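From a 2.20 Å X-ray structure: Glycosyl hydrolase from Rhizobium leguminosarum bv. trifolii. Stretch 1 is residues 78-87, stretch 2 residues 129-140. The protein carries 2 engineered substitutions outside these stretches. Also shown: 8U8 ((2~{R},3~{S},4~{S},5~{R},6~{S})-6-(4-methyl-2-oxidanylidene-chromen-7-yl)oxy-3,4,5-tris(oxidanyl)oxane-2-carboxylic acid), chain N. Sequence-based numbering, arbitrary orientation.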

ATOM      1  N   LEU A  78     -11.863  15.739 -12.285  1.00 41.41           N
ATOM      2  CA  LEU A  78     -11.882  15.291 -10.906  1.00 41.53           C
ATOM      3  C   LEU A  78     -12.866  14.147 -10.712  1.00 40.70           C
ATOM      4  O   LEU A  78     -12.556  13.184 -10.007  1.00 39.02           O
ATOM      5  N   ASP A  79     -14.023  14.222 -11.360  1.00 40.92           N
ATOM      6  CA  ASP A  79     -14.992  13.137 -11.360  1.00 41.37           C
ATOM      7  C   ASP A  79     -14.397  11.813 -11.867  1.00 40.63           C
ATOM      8  O   ASP A  79     -14.636  10.783 -11.278  1.00 38.10           O
ATOM      9  N   ARG A  80     -13.684  11.863 -12.984  1.00 41.54           N
ATOM     10  CA  ARG A  80     -13.059  10.681 -13.531  1.00 44.77           C
ATOM     11  C   ARG A  80     -12.002  10.119 -12.585  1.00 40.52           C
ATOM     12  O   ARG A  80     -11.922   8.931 -12.422  1.00 38.80           O
ATOM     13  N   ALA A  81     -11.245  10.994 -11.949  1.00 39.09           N
ATOM     14  CA  ALA A  81     -10.158  10.604 -11.077  1.00 39.27           C
ATOM     15  C   ALA A  81     -10.682   9.934  -9.794  1.00 40.78           C
ATOM     16  O   ALA A  81     -10.187   8.878  -9.400  1.00 38.69           O
ATOM     17  N   LEU A  82     -11.677  10.544  -9.162  1.00 38.08           N
ATOM     18  CA  LEU A  82     -12.316   9.937  -7.997  1.00 37.89           C
ATOM     19  C   LEU A  82     -13.093   8.699  -8.362  1.00 38.81           C
ATOM     20  O   LEU A  82     -13.060   7.722  -7.595  1.00 37.19           O
ATOM     21  N   ASP A  83     -13.773   8.694  -9.513  1.00 39.07           N
ATOM     22  CA  ASP A  83     -14.544   7.517  -9.894  1.00 39.08           C
ATOM     23  C   ASP A  83     -13.644   6.282 -10.041  1.00 38.29           C
ATOM     24  O   ASP A  83     -14.045   5.198  -9.651  1.00 36.51           O
ATOM     25  N   VAL A  84     -12.453   6.423 -10.623  1.00 39.91           N
ATOM     26  CA  VAL A  84     -11.566   5.254 -10.725  1.00 40.72           C
ATOM     27  C   VAL A  84     -11.124   4.714  -9.388  1.00 37.80           C
ATOM     28  O   VAL A  84     -10.940   3.515  -9.282  1.00 38.01           O
ATOM     29  N   MET A  85     -10.880   5.585  -8.418  1.00 37.05           N
ATOM     30  CA  MET A  85     -10.573   5.112  -7.073  1.00 37.94           C
ATOM     31  C   MET A  85     -11.734   4.309  -6.486  1.00 37.13           C
ATOM     32  O   MET A  85     -11.546   3.157  -6.119  1.00 36.59           O
ATOM     33  N   ILE A  86     -12.922   4.906  -6.457  1.00 36.20           N
ATOM     34  CA  ILE A  86     -14.136   4.284  -5.878  1.00 38.01           C
ATOM     35  C   ILE A  86     -14.464   2.933  -6.533  1.00 36.16           C
ATOM     36  O   ILE A  86     -14.722   1.958  -5.868  1.00 35.68           O
ATOM     37  N   GLU A  87     -14.375   2.889  -7.836  1.00 36.44           N
ATOM     38  CA  GLU A  87     -14.588   1.681  -8.603  1.00 39.11           C
ATOM     39  C   GLU A  87     -13.594   0.542  -8.241  1.00 39.36           C
ATOM     40  O   GLU A  87     -13.939  -0.619  -8.338  1.00 38.83           O
ATOM     41  N   ALA A 129     -23.134  13.848  -2.794  1.00 40.16           N
ATOM     42  CA  ALA A 129     -24.252  13.531  -3.689  1.00 40.48           C
ATOM     43  C   ALA A 129     -23.946  12.399  -4.666  1.00 41.60           C
ATOM     44  O   ALA A 129     -24.799  11.548  -4.928  1.00 39.61           O
ATOM     45  N   ARG A 130     -22.740  12.419  -5.244  1.00 39.98           N
ATOM     46  CA  ARG A 130     -22.391  11.461  -6.300  1.00 40.06           C
ATOM     47  C   ARG A 130     -22.220  10.052  -5.747  1.00 39.14           C
ATOM     48  O   ARG A 130     -22.672   9.089  -6.360  1.00 41.94           O
ATOM     49  N   TYR A 131     -21.564   9.924  -4.600  1.00 37.43           N
ATOM     50  CA  TYR A 131     -21.257   8.620  -4.019  1.00 37.68           C
ATOM     51  C   TYR A 131     -22.039   8.248  -2.778  1.00 38.57           C
ATOM     52  O   TYR A 131     -21.972   7.111  -2.361  1.00 39.73           O
ATOM     53  N   GLY A 132     -22.763   9.185  -2.180  1.00 41.91           N
ATOM     54  CA  GLY A 132     -23.406   8.959  -0.873  1.00 42.10           C
ATOM     55  C   GLY A 132     -22.537   9.526   0.233  1.00 45.70           C
ATOM     56  O   GLY A 132     -21.263   9.485   0.161  1.00 40.36           O
ATOM     57  N   MET A 133     -23.201  10.069   1.244  1.00 44.72           N
ATOM     58  CA  MET A 133     -22.497  10.646   2.376  1.00 48.35           C
ATOM     59  C   MET A 133     -21.814   9.570   3.245  1.00 44.01           C
ATOM     60  O   MET A 133     -20.796   9.858   3.856  1.00 45.77           O
ATOM     61  N   ASP A 134     -22.336   8.359   3.294  1.00 42.58           N
ATOM     62  CA  ASP A 134     -21.631   7.269   3.945  1.00 47.15           C
ATOM     63  C   ASP A 134     -20.207   7.101   3.326  1.00 46.72           C
ATOM     64  O   ASP A 134     -19.244   7.052   4.088  1.00 45.86           O
ATOM     65  N   GLU A 135     -20.097   7.127   1.982  1.00 43.37           N
ATOM     66  CA  GLU A 135     -18.794   7.025   1.298  1.00 45.23           C
ATOM     67  C   GLU A 135     -17.900   8.161   1.711  1.00 43.24           C
ATOM     68  O   GLU A 135     -16.775   7.903   2.139  1.00 40.46           O
ATOM     69  N   LEU A 136     -18.405   9.394   1.642  1.00 41.89           N
ATOM     70  CA  LEU A 136     -17.603  10.568   2.022  1.00 44.32           C
ATOM     71  C   LEU A 136     -17.010  10.520   3.425  1.00 41.81           C
ATOM     72  O   LEU A 136     -15.860  10.931   3.672  1.00 39.97           O
ATOM     73  N   ARG A 137     -17.825  10.055   4.345  1.00 40.67           N
ATOM     74  CA  ARG A 137     -17.439   9.982   5.715  1.00 44.08           C
ATOM     75  C   ARG A 137     -16.362   8.932   5.972  1.00 41.30           C
ATOM     76  O   ARG A 137     -15.859   8.926   7.053  1.00 41.00           O
ATOM     77  N   THR A 138     -16.090   8.021   5.036  1.00 39.37           N
ATOM     78  CA  THR A 138     -14.971   7.069   5.167  1.00 39.24           C
ATOM     79  C   THR A 138     -13.636   7.680   4.683  1.00 38.89           C
ATOM     80  O   THR A 138     -12.577   7.026   4.824  1.00 37.85           O
ATOM     81  N   TRP A 139     -13.667   8.918   4.151  1.00 37.21           N
ATOM     82  CA  TRP A 139     -12.468   9.553   3.630  1.00 35.42           C
ATOM     83  C   TRP A 139     -11.773  10.312   4.744  1.00 36.19           C
ATOM     84  O   TRP A 139     -12.349  10.455   5.817  1.00 34.88           O
ATOM     85  N   TYR A 140     -10.508  10.696   4.519  1.00 34.97           N
ATOM     86  CA  TYR A 140      -9.802  11.648   5.389  1.00 36.45           C
ATOM     87  C   TYR A 140      -9.374  12.808   4.519  1.00 36.90           C
ATOM     88  O   TYR A 140      -8.977  12.603   3.396  1.00 38.15           O
TER

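Packing of the helical stretch 1 (78-87) against stretch 2, centred on Y131, I86 and R130, with 388 Å² buried between them, both sides summed. Y131 points its CA-to-CB bond toward the helix (chi1 m, -53°) and sets its ring against L82 and D83 and, about one turn further along the helix, I86. Its hydroxyl donates a short hydrogen bond, Y131 OH to D83 OD1 at 2.6 Å, with the carboxylate at the ring edge; L82 CB lies 3.2 Å from Y131 OH. Over one face of the ring sits I86 (chi1 m, chi2 p): I86 CG1 is 4.0 Å from the centroid of the Y131 ring and 5° off its normal, a CH-pi contact. I86 also points toward stretch 2, and its CD1 reaches W139 CZ2 at 4.0 Å and E135 OE2 at 3.9 Å. That carboxylate oxygen is held by the indole, W139 NE1 to E135 OE2 at 2.8 Å, so the tip of I86 meets two side chains already joined to each other. L82 (chi1 m, chi2 t) adds a looser apolar contact, L82 CD1 to W139 CH2 at 4.3 Å. R130 extends with chi1, chi2 and chi3 all t and meets D83 in a two-pronged salt bridge: R130 NE to D83 OD1 is 2.9 Å and R130 NH2 to D83 OD2 is 2.8 Å, both nearly linear, as expected for a carboxylate near the guanidinium plane. D83 (chi1 m) starts sideways but its end comes nearer, and its OD1 accepts from both R130 and Y131. D79 CB covers one guanidinium face, 3.8 Å from R130 NH2; the long salt bridge from D79 OD2 to R130 NH1, 3.8 Å, is charge attraction alone, since the oxygen lies well out of the plane. Away from this contact, Y140 offers a ring face to the ligand 8U8, with Y140 CZ 3.4 Å from 8U8 C11.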

ATOM      1  CB  LEU A  78     -12.108  16.452  -9.907  1.00 40.87           C
ATOM      2  CG  LEU A  78     -11.937  16.120  -8.417  1.00 41.41           C
ATOM      3  CD1 LEU A  78     -10.559  15.518  -8.075  1.00 41.43           C
ATOM      4  CD2 LEU A  78     -12.178  17.331  -7.540  1.00 41.75           C
ATOM      5  CB  ASP A  79     -16.199  13.438 -12.256  1.00 43.44           C
ATOM      6  CG  ASP A  79     -17.088  14.575 -11.743  1.00 44.16           C
ATOM      7  OD1 ASP A  79     -16.983  15.014 -10.570  1.00 42.20           O
ATOM      8  OD2 ASP A  79     -17.916  15.018 -12.586  1.00 44.22           O
ATOM      9  CB  ARG A  80     -12.437  10.972 -14.904  1.00 48.27           C
ATOM     10  CG  ARG A  80     -13.531  11.127 -15.975  1.00 51.46           C
ATOM     11  CD  ARG A  80     -13.021  11.699 -17.298  1.00 53.25           C
ATOM     12  NE  ARG A  80     -11.841  10.970 -17.810  1.00 57.83           N
ATOM     13  CZ  ARG A  80     -10.975  11.425 -18.734  1.00 60.23           C
ATOM     14  NH1 ARG A  80     -11.108  12.632 -19.298  1.00 63.41           N
ATOM     15  NH2 ARG A  80      -9.953  10.665 -19.105  1.00 63.05           N
ATOM     16  CB  ALA A  81      -9.312  11.812 -10.723  1.00 38.52           C
ATOM     17  CB  LEU A  82     -13.178  10.921  -7.234  1.00 38.77           C
ATOM     18  CG  LEU A  82     -12.389  12.131  -6.707  1.00 41.40           C
ATOM     19  CD1 LEU A  82     -13.308  13.133  -6.042  1.00 41.35           C
ATOM     20  CD2 LEU A  82     -11.293  11.688  -5.744  1.00 41.67           C
ATOM     21  CB  ASP A  83     -15.277   7.705 -11.217  1.00 40.50           C
ATOM     22  CG  ASP A  83     -16.517   8.565 -11.115  1.00 40.91           C
ATOM     23  OD1 ASP A  83     -16.996   8.945 -10.027  1.00 42.22           O
ATOM     24  OD2 ASP A  83     -16.984   8.903 -12.196  1.00 40.63           O
ATOM     25  CB  VAL A  84     -10.198   5.371 -11.524  1.00 42.61           C
ATOM     26  CG1 VAL A  84     -10.400   4.965 -12.913  1.00 46.96           C
ATOM     27  CG2 VAL A  84      -9.431   6.639 -11.347  1.00 40.48           C
ATOM     28  CB  MET A  85     -10.256   6.250  -6.134  1.00 39.96           C
ATOM     29  CG  MET A  85      -9.054   7.088  -6.519  1.00 42.31           C
ATOM     30  SD  MET A  85      -8.706   8.082  -5.056  1.00 44.30           S
ATOM     31  CE  MET A  85      -7.731   9.277  -5.886  1.00 45.38           C
ATOM     32  CB  ILE A  86     -15.355   5.238  -5.929  1.00 40.02           C
ATOM     33  CG1 ILE A  86     -15.349   6.278  -4.793  1.00 43.80           C
ATOM     34  CG2 ILE A  86     -16.682   4.487  -5.687  1.00 41.45           C
ATOM     35  CD1 ILE A  86     -14.036   6.827  -4.314  1.00 44.96           C
ATOM     36  CB  GLU A  87     -14.451   2.083 -10.070  1.00 44.18           C
ATOM     37  CG  GLU A  87     -14.717   0.980 -11.066  1.00 51.03           C
ATOM     38  CD  GLU A  87     -14.185   1.287 -12.467  1.00 56.47           C
ATOM     39  OE1 GLU A  87     -13.694   2.418 -12.747  1.00 59.17           O
ATOM     40  OE2 GLU A  87     -14.262   0.352 -13.300  1.00 57.45           O
ATOM     41  CB  ALA A 129     -24.634  14.754  -4.482  1.00 40.65           C
ATOM     42  CB  ARG A 130     -21.080  11.903  -6.995  1.00 40.49           C
ATOM     43  CG  ARG A 130     -20.718  11.201  -8.290  1.00 39.61           C
ATOM     44  CD  ARG A 130     -19.362  11.739  -8.791  1.00 40.19           C
ATOM     45  NE  ARG A 130     -18.954  11.122 -10.040  1.00 40.39           N
ATOM     46  CZ  ARG A 130     -19.442  11.448 -11.243  1.00 42.54           C
ATOM     47  NH1 ARG A 130     -20.392  12.345 -11.348  1.00 43.90           N
ATOM     48  NH2 ARG A 130     -19.030  10.841 -12.342  1.00 41.23           N
ATOM     49  CB  TYR A 131     -19.772   8.542  -3.640  1.00 37.99           C
ATOM     50  CG  TYR A 131     -18.832   8.899  -4.748  1.00 37.44           C
ATOM     51  CD1 TYR A 131     -18.893   8.248  -5.967  1.00 37.78           C
ATOM     52  CD2 TYR A 131     -17.864   9.868  -4.563  1.00 37.04           C
ATOM     53  CE1 TYR A 131     -18.021   8.591  -7.007  1.00 39.69           C
ATOM     54  CE2 TYR A 131     -16.993  10.212  -5.571  1.00 37.82           C
ATOM     55  CZ  TYR A 131     -17.060   9.564  -6.790  1.00 38.93           C
ATOM     56  OH  TYR A 131     -16.195   9.939  -7.789  1.00 39.98           O
ATOM     57  CB  MET A 133     -23.406  11.596   3.199  1.00 54.61           C
ATOM     58  CG  MET A 133     -23.635  13.020   2.571  1.00 59.41           C
ATOM     59  SD  MET A 133     -22.302  14.292   2.441  1.00 75.13           S
ATOM     60  CE  MET A 133     -21.417  14.401   4.017  1.00 67.77           C
ATOM     61  CB  ASP A 134     -22.432   5.965   3.878  1.00 50.30           C
ATOM     62  CG  ASP A 134     -23.629   5.954   4.849  1.00 56.82           C
ATOM     63  OD1 ASP A 134     -23.762   6.897   5.691  1.00 57.80           O
ATOM     64  OD2 ASP A 134     -24.436   4.987   4.778  1.00 60.25           O
ATOM     65  CB  GLU A 135     -18.908   6.929  -0.234  1.00 45.59           C
ATOM     66  CG  GLU A 135     -17.574   6.952  -1.008  1.00 46.40           C
ATOM     67  CD  GLU A 135     -16.662   5.762  -0.729  1.00 44.06           C
ATOM     68  OE1 GLU A 135     -17.166   4.690  -0.432  1.00 47.04           O
ATOM     69  OE2 GLU A 135     -15.423   5.894  -0.781  1.00 43.66           O
ATOM     70  CB  LEU A 136     -18.419  11.861   1.885  1.00 49.17           C
ATOM     71  CG  LEU A 136     -18.021  12.849   0.805  1.00 54.33           C
ATOM     72  CD1 LEU A 136     -16.843  13.631   1.229  1.00 56.17           C
ATOM     73  CD2 LEU A 136     -17.710  12.168  -0.511  1.00 56.75           C
ATOM     74  CB  ARG A 137     -18.658   9.671   6.622  1.00 46.82           C
ATOM     75  CG  ARG A 137     -19.557  10.877   6.825  1.00 53.59           C
ATOM     76  CD  ARG A 137     -20.790  10.519   7.647  1.00 58.56           C
ATOM     77  NE  ARG A 137     -22.025  11.001   7.033  1.00 65.69           N
ATOM     78  CZ  ARG A 137     -22.831  11.961   7.501  1.00 74.58           C
ATOM     79  NH1 ARG A 137     -22.557  12.639   8.614  1.00 81.06           N
ATOM     80  NH2 ARG A 137     -23.936  12.281   6.826  1.00 78.15           N
ATOM     81  CB  THR A 138     -15.226   5.739   4.421  1.00 36.92           C
ATOM     82  OG1 THR A 138     -15.207   5.957   2.999  1.00 35.34           O
ATOM     83  CG2 THR A 138     -16.579   5.015   4.910  1.00 36.43           C
ATOM     84  CB  TRP A 139     -12.778  10.487   2.510  1.00 36.14           C
ATOM     85  CG  TRP A 139     -13.403   9.867   1.306  1.00 35.20           C
ATOM     86  CD1 TRP A 139     -13.769   8.588   1.133  1.00 34.92           C
ATOM     87  CD2 TRP A 139     -13.797  10.568   0.126  1.00 36.06           C
ATOM     88  NE1 TRP A 139     -14.365   8.423  -0.109  1.00 36.32           N
ATOM     89  CE2 TRP A 139     -14.372   9.630  -0.750  1.00 34.90           C
ATOM     90  CE3 TRP A 139     -13.642  11.894  -0.313  1.00 37.28           C
ATOM     91  CZ2 TRP A 139     -14.842   9.978  -2.009  1.00 34.87           C
ATOM     92  CZ3 TRP A 139     -14.104  12.234  -1.582  1.00 36.68           C
ATOM     93  CH2 TRP A 139     -14.698  11.291  -2.403  1.00 36.18           C
ATOM     94  CB  TYR A 140      -8.608  11.018   6.124  1.00 36.47           C
ATOM     95  CG  TYR A 140      -9.045   9.946   7.074  1.00 35.57           C
ATOM     96  CD1 TYR A 140      -9.282   8.662   6.630  1.00 35.79           C
ATOM     97  CD2 TYR A 140      -9.291  10.232   8.407  1.00 37.12           C
ATOM     98  CE1 TYR A 140      -9.766   7.680   7.500  1.00 36.88           C
ATOM     99  CE2 TYR A 140      -9.741   9.242   9.305  1.00 36.59           C
ATOM    100  CZ  TYR A 140     -10.013   7.981   8.850  1.00 36.11           C
ATOM    101  OH  TYR A 140     -10.480   6.996   9.745  1.00 35.91           O
TER
HETATM  102  C15 8U8 N 713      -5.468  10.137   8.186  1.00 39.80           C
HETATM  103  C13 8U8 N 713      -6.014   9.334   9.190  1.00 38.49           C
HETATM  104  C14 8U8 N 713      -6.351   9.888  10.419  1.00 37.93           C
HETATM  105  C16 8U8 N 713      -6.965   9.108  11.389  1.00 40.89           C
HETATM  106  O9  8U8 N 713      -7.205   9.598  12.485  1.00 43.88           O
HETATM  107  O8  8U8 N 713      -7.174   7.781  11.177  1.00 39.56           O
HETATM  108  C11 8U8 N 713      -6.900   7.238   9.973  1.00 36.64           C
HETATM  109  C10 8U8 N 713      -7.243   5.916   9.828  1.00 36.69           C
HETATM  110  C12 8U8 N 713      -6.312   7.986   8.963  1.00 35.90           C
HETATM  111  C7  8U8 N 713      -6.077   7.347   7.745  1.00 34.62           C
HETATM  112  C8  8U8 N 713      -6.414   6.006   7.598  1.00 35.70           C
HETATM  113  C9  8U8 N 713      -7.009   5.277   8.629  1.00 37.33           C
HETATM  114  O2  8U8 N 713      -7.338   3.961   8.423  1.00 41.07           O
HETATM  115  C5  8U8 N 713      -8.337   3.344   9.278  1.00 39.17           C
HETATM  116  O1  8U8 N 713      -7.529   2.883  10.374  1.00 42.11           O
HETATM  117  C1  8U8 N 713      -8.157   2.073  11.394  1.00 43.03           C
HETATM  118  C6  8U8 N 713      -9.255   2.877  12.176  1.00 46.71           C
HETATM  119  O7  8U8 N 713      -9.172   4.121  12.224  1.00 43.36           O
HETATM  120  O6  8U8 N 713     -10.192   2.220  12.654  1.00 51.91           O
HETATM  121  C2  8U8 N 713      -8.733   0.856  10.673  1.00 42.63           C
HETATM  122  O5  8U8 N 713      -9.377  -0.076  11.596  1.00 41.25           O
HETATM  123  C3  8U8 N 713      -9.724   1.310   9.576  1.00 39.15           C
HETATM  124  O4  8U8 N 713     -10.154   0.164   8.891  1.00 38.10           O
HETATM  125  C4  8U8 N 713      -9.009   2.218   8.573  1.00 38.59           C
HETATM  126  O3  8U8 N 713      -9.915   2.746   7.602  1.00 39.84           O